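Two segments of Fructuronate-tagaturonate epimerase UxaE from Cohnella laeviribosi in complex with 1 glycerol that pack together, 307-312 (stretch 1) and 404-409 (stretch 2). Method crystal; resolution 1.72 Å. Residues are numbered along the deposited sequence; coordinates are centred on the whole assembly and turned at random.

Stretch 1, residues 307-312: GEFQKG
Stretch 2 404-409: YYHVTT

Two segments of one chain without regular helix or strand, 307-312 and 404-409, meet with their touching parts (CA 308 to 311 and CA 405 to 408) running 119° apart; the closest CA pair is Gln 310 CA to Val 407 CA, 6.2 Å. Stretch 1 is largely extended through Glu 308 (phi/psi -133/140), Phe 309 (-117/83), Gln 310 (-89/156) and Lys 311 (-62/135), flanked by Gly 307 (92/-158), where a CB would be jammed against the carbonyl O of the residue before, and Gly 312 (93/-13), whose positive phi favours glycine. Stretch 2 is extended from Tyr 405 (-133/132) through His 406 (-86/114) to Val 407 (-136/157), then turns at Thr 408 (-112/33). The contact buries 272 Å², both sides summed.

The CA-to-CB bond of Gln 310 points toward stretch 2, and its side chain (chi1 m, chi2 t, chi3 25°) uses both ends of its amide: Thr 408 N donates to Gln 310 OE1 (3.1 Å, 155°), and Gln 310 NE2 donates to Thr 408 OG1 (3.0 Å, 158°). Thr 408, with chi1 p, thus meets the amide with backbone and side chain together. The same Gln 310 NE2 also donates to Glu 308 OE1 (2.9 Å), which ties these two side chains, both in stretch 1, together. Gln 310 OE1 further lies 3.3 Å from Val 407 CA.

Glu 308 (m, t, chi3 55°) approaches the edge of the His 406 ring (chi1 t, chi2 80°), but Glu 308 OE1 and His 406 NE2 remain 4.4 Å apart. A water bridges them, donating to Glu 308 OE1 at 2.8 Å and lying 2.7 Å from His 406 NE2. A second water links the backbones, accepting from Lys 311 N (2.9 Å) and donating to His 406 O (2.8 Å). Lys 311 (m, m, t, t) brings its aliphatic portion obliquely to the Tyr 405 ring (chi1 m, chi2 -88°), Lys 311 CE to Tyr 405 CD1 being 4.2 Å.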

# COMPACT_ATOMS: atom_id res chain seq x y z
N GLY A 307 -0.96 -14.31 -15.86
CA GLY A 307 -1.22 -15.09 -14.65
C GLY A 307 -2.12 -14.35 -13.68
O GLY A 307 -2.87 -13.44 -14.06
N GLU A 308 -2.06 -14.73 -12.40
CA GLU A 308 -2.88 -14.07 -11.39
C GLU A 308 -2.07 -13.71 -10.16
O GLU A 308 -1.24 -14.49 -9.69
CB GLU A 308 -4.06 -14.95 -10.95
CG GLU A 308 -4.97 -15.36 -12.08
CD GLU A 308 -6.13 -16.19 -11.55
OE1 GLU A 308 -6.83 -15.70 -10.64
OE2 GLU A 308 -6.31 -17.32 -12.03
N PHE A 309 -2.36 -12.52 -9.62
CA PHE A 309 -1.80 -12.00 -8.38
C PHE A 309 -2.96 -11.82 -7.41
O PHE A 309 -3.48 -10.71 -7.27
CB PHE A 309 -1.08 -10.64 -8.61
CG PHE A 309 0.33 -10.75 -9.14
CD1 PHE A 309 0.58 -11.24 -10.43
CD2 PHE A 309 1.39 -10.33 -8.37
CE1 PHE A 309 1.89 -11.32 -10.90
CE2 PHE A 309 2.70 -10.41 -8.83
CZ PHE A 309 2.95 -10.91 -10.10
N GLN A 310 -3.36 -12.90 -6.74
CA GLN A 310 -4.44 -12.84 -5.77
C GLN A 310 -3.90 -12.49 -4.39
O GLN A 310 -2.73 -12.73 -4.07
CB GLN A 310 -5.18 -14.17 -5.69
CG GLN A 310 -5.96 -14.51 -6.96
CD GLN A 310 -6.82 -15.72 -6.77
OE1 GLN A 310 -7.22 -16.04 -5.66
NE2 GLN A 310 -7.12 -16.40 -7.87
N LYS A 311 -4.78 -11.92 -3.56
CA LYS A 311 -4.40 -11.59 -2.19
C LYS A 311 -4.01 -12.83 -1.40
O LYS A 311 -4.70 -13.86 -1.45
CB LYS A 311 -5.56 -10.89 -1.47
CG LYS A 311 -6.02 -9.60 -2.10
CD LYS A 311 -4.87 -8.63 -2.27
CE LYS A 311 -5.41 -7.24 -2.66
NZ LYS A 311 -4.38 -6.40 -3.30
N GLY A 312 -2.91 -12.73 -0.65
CA GLY A 312 -2.58 -13.66 0.42
C GLY A 312 -1.71 -14.83 0.01
O GLY A 312 -1.18 -15.53 0.89
N TYR A 404 -15.81 -7.79 -3.05
CA TYR A 404 -14.84 -6.71 -3.09
C TYR A 404 -13.46 -7.13 -3.56
O TYR A 404 -12.69 -6.29 -4.03
CB TYR A 404 -14.67 -6.08 -1.70
CG TYR A 404 -15.87 -5.31 -1.22
CD1 TYR A 404 -16.13 -4.04 -1.72
CD2 TYR A 404 -16.72 -5.84 -0.27
CE1 TYR A 404 -17.23 -3.32 -1.28
CE2 TYR A 404 -17.81 -5.12 0.17
CZ TYR A 404 -18.06 -3.86 -0.33
OH TYR A 404 -19.15 -3.15 0.11
N TYR A 405 -13.11 -8.40 -3.41
CA TYR A 405 -11.80 -8.91 -3.80
C TYR A 405 -12.01 -10.18 -4.58
O TYR A 405 -12.78 -11.05 -4.15
CB TYR A 405 -10.93 -9.16 -2.57
CG TYR A 405 -10.63 -7.88 -1.81
CD1 TYR A 405 -9.54 -7.10 -2.15
CD2 TYR A 405 -11.46 -7.45 -0.79
CE1 TYR A 405 -9.26 -5.93 -1.48
CE2 TYR A 405 -11.19 -6.27 -0.11
CZ TYR A 405 -10.09 -5.51 -0.47
OH TYR A 405 -9.79 -4.33 0.18
N HIS A 406 -11.35 -10.30 -5.73
CA HIS A 406 -11.49 -11.48 -6.57
C HIS A 406 -10.52 -12.55 -6.09
O HIS A 406 -9.30 -12.38 -6.19
CB HIS A 406 -11.24 -11.17 -8.04
CG HIS A 406 -11.28 -12.38 -8.91
ND1 HIS A 406 -12.46 -12.95 -9.34
CD2 HIS A 406 -10.29 -13.17 -9.39
CE1 HIS A 406 -12.20 -14.02 -10.07
NE2 HIS A 406 -10.89 -14.17 -10.12
N VAL A 407 -11.06 -13.66 -5.57
CA VAL A 407 -10.25 -14.78 -5.11
C VAL A 407 -10.89 -16.08 -5.59
O VAL A 407 -12.08 -16.14 -5.88
CB VAL A 407 -10.11 -14.79 -3.57
CG1 VAL A 407 -9.31 -13.56 -3.09
CG2 VAL A 407 -11.49 -14.84 -2.89
N THR A 408 -10.07 -17.13 -5.68
CA THR A 408 -10.59 -18.45 -6.03
C THR A 408 -10.49 -19.42 -4.85
O THR A 408 -10.30 -20.62 -5.03
CB THR A 408 -9.86 -19.02 -7.25
OG1 THR A 408 -8.44 -18.97 -7.04
CG2 THR A 408 -10.21 -18.22 -8.51
N THR A 409 -10.64 -18.88 -3.64
CA THR A 409 -10.55 -19.64 -2.40
C THR A 409 -11.41 -20.89 -2.42
O THR A 409 -12.60 -20.84 -2.77
CB THR A 409 -10.99 -18.74 -1.26
OG1 THR A 409 -10.36 -17.45 -1.40
CG2 THR A 409 -10.65 -19.35 0.09
O HOH W 1 -9.47 -16.09 -11.42
O HOH W 2 -7.24 -19.18 -4.46
O HOH W 3 -7.27 -11.13 -4.72